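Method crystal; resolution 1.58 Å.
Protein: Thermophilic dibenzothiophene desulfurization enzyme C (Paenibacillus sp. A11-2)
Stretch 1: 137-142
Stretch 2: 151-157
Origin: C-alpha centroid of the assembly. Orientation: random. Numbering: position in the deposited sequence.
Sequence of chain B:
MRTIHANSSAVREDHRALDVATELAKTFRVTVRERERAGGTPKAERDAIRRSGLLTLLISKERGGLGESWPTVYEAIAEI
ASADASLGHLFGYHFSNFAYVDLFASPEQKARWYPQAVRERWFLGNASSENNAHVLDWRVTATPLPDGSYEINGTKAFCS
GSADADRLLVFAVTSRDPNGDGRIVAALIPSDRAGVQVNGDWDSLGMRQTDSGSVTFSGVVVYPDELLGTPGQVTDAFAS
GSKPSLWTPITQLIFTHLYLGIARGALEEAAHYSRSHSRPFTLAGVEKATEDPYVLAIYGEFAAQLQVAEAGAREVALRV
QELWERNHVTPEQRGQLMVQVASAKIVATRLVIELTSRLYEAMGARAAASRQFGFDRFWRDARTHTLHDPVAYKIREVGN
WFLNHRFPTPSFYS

Stretch 1 (137-142) DWRVTA
Stretch 2 (151-157) EINGTKA

Two backbone hydrogen bonds fix the register. Thr141 N donates to Asn153 O (3.0 Å, N-H...O angle 164°) and Asn153 N donates back to Thr141 O (3.1 Å, 158°), which makes Thr141 and Asn153 an antiparallel hydrogen-bonded pair with CA atoms 5.5 Å apart. Ala142 and Ile152 form the adjacent non-hydrogen-bonded pair, CA to CA 4.7 Å; end to end, the segments run 157° apart. The same carbonyls accept CA-H...O contacts: Val140 CA to Asn153 O and Ile152 CA to Thr141 O, both 3.3 Å.

Thr141 (chi1 60°, p) and Asn153 (chi1 -71°, m; chi2 -74°) share one face of the sheet. Asn153 ND2 donates to Glu151 OE1 at 2.8 Å, with Glu151 extended (chi1 and chi2 both t). One water O joins Thr141 OG1 (2.8 Å), Glu151 O (2.8 Å, water donating) and Asn153 ND2 (3.1 Å, water accepting). A second water O accepts from Val140 N (3.2 Å) and Lys156 NZ (2.9 Å), linking the ammonium to the backbone before the strand.

Ala142 and Ile152 point to the other face, where Ala142 CB meets Ile152 CD1 at 3.7 Å. Beside this pair, Val140 CG1 lies 3.4 Å from Ile152 CG2, with Val140 t (179°) and Ile152 m,m (-49°, -60°). Val140 CG2 also packs on the aliphatic part of Lys156, 3.6 Å from CD, while the charged NZ is satisfied by the second water and elsewhere in the structure. Lys156 (t, p, 117°, t) brings NZ to 3.8 Å from Trp138 CE3, oblique to the ring; Trp138 is m (chi1 -75°, chi2 21°).

The chain turns a corner at Gly154, whose phi/psi of 134/171 by itself calls for glycine. An ideal CB there would also lie 2.4 Å from Arg139 O, a clash. Flanking backbone is extended: -139/136 at Asn153, -110/123 at Thr155. Across the bridge, Thr141 is likewise extended at -109/154. The surface buried between the two stretches, both sides summed, is 452 Å².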

# COMPACT_ATOMS: atom_id res chain seq x y z
N ASP B 137 -10.83 35.17 12.56
CA ASP B 137 -9.77 35.38 11.58
C ASP B 137 -10.29 35.59 10.16
O ASP B 137 -9.48 35.63 9.22
CB ASP B 137 -8.80 34.19 11.59
CG ASP B 137 -8.21 33.94 12.97
OD1 ASP B 137 -8.17 34.89 13.78
OD2 ASP B 137 -7.78 32.80 13.23
N TRP B 138 -11.60 35.72 9.97
CA TRP B 138 -12.12 35.91 8.62
C TRP B 138 -11.77 37.30 8.11
O TRP B 138 -11.84 38.29 8.85
CB TRP B 138 -13.63 35.70 8.59
CG TRP B 138 -14.03 34.27 8.67
CD1 TRP B 138 -13.29 33.23 9.15
CD2 TRP B 138 -15.28 33.71 8.24
NE1 TRP B 138 -14.00 32.06 9.06
CE2 TRP B 138 -15.22 32.32 8.50
CE3 TRP B 138 -16.43 34.24 7.66
CZ2 TRP B 138 -16.28 31.47 8.21
CZ3 TRP B 138 -17.49 33.39 7.37
CH2 TRP B 138 -17.40 32.02 7.64
N ARG B 139 -11.39 37.38 6.84
CA ARG B 139 -10.99 38.65 6.26
C ARG B 139 -12.18 39.51 5.86
O ARG B 139 -12.03 40.72 5.70
CB ARG B 139 -10.10 38.41 5.03
N VAL B 140 -13.37 38.93 5.72
CA VAL B 140 -14.51 39.64 5.15
C VAL B 140 -15.51 39.93 6.26
O VAL B 140 -16.04 39.01 6.89
CB VAL B 140 -15.16 38.84 4.01
CG1 VAL B 140 -16.36 39.61 3.45
CG2 VAL B 140 -14.13 38.58 2.91
N THR B 141 -15.77 41.21 6.48
CA THR B 141 -16.61 41.65 7.58
C THR B 141 -17.94 42.17 7.06
O THR B 141 -18.06 42.61 5.92
CB THR B 141 -15.92 42.74 8.39
OG1 THR B 141 -15.65 43.87 7.55
CG2 THR B 141 -14.61 42.21 8.97
N ALA B 142 -18.95 42.09 7.93
CA ALA B 142 -20.29 42.59 7.66
C ALA B 142 -20.64 43.62 8.73
O ALA B 142 -20.81 43.26 9.90
CB ALA B 142 -21.30 41.44 7.65
N GLU B 151 -23.03 46.03 5.28
CA GLU B 151 -21.98 46.47 4.37
C GLU B 151 -20.83 45.48 4.47
O GLU B 151 -20.31 45.23 5.56
CB GLU B 151 -21.51 47.88 4.70
CG GLU B 151 -20.53 48.42 3.66
CD GLU B 151 -19.83 49.68 4.11
OE1 GLU B 151 -18.59 49.69 4.15
OE2 GLU B 151 -20.53 50.66 4.44
N ILE B 152 -20.45 44.91 3.32
CA ILE B 152 -19.43 43.86 3.25
C ILE B 152 -18.13 44.47 2.76
O ILE B 152 -18.11 45.15 1.74
CB ILE B 152 -19.86 42.72 2.31
CG1 ILE B 152 -21.29 42.26 2.61
CG2 ILE B 152 -18.88 41.56 2.40
CD1 ILE B 152 -21.47 41.76 4.00
N ASN B 153 -17.03 44.15 3.46
CA ASN B 153 -15.70 44.63 3.09
C ASN B 153 -14.66 43.53 3.26
O ASN B 153 -14.65 42.84 4.29
CB ASN B 153 -15.27 45.82 3.94
CG ASN B 153 -16.04 47.07 3.61
OD1 ASN B 153 -15.82 47.69 2.57
ND2 ASN B 153 -16.96 47.44 4.49
N GLY B 154 -13.78 43.41 2.28
CA GLY B 154 -12.64 42.52 2.37
C GLY B 154 -12.48 41.70 1.11
O GLY B 154 -13.32 41.70 0.21
N THR B 155 -11.35 41.00 1.05
CA THR B 155 -11.02 40.12 -0.07
C THR B 155 -11.11 38.68 0.40
O THR B 155 -10.45 38.29 1.38
CB THR B 155 -9.64 40.45 -0.64
OG1 THR B 155 -9.67 41.78 -1.17
CG2 THR B 155 -9.27 39.48 -1.75
N LYS B 156 -11.94 37.90 -0.29
CA LYS B 156 -12.21 36.50 0.01
C LYS B 156 -11.40 35.63 -0.94
O LYS B 156 -11.46 35.82 -2.15
CB LYS B 156 -13.71 36.22 -0.16
CG LYS B 156 -14.22 34.95 0.47
CD LYS B 156 -14.23 35.06 1.98
CE LYS B 156 -15.64 34.95 2.56
NZ LYS B 156 -15.61 34.98 4.04
N ALA B 157 -10.66 34.67 -0.40
CA ALA B 157 -9.94 33.72 -1.25
C ALA B 157 -10.78 32.47 -1.52
O ALA B 157 -11.76 32.18 -0.83
CB ALA B 157 -8.61 33.33 -0.61
O HOH W 1 -13.08 35.79 5.18
O HOH W 2 -17.77 45.58 6.79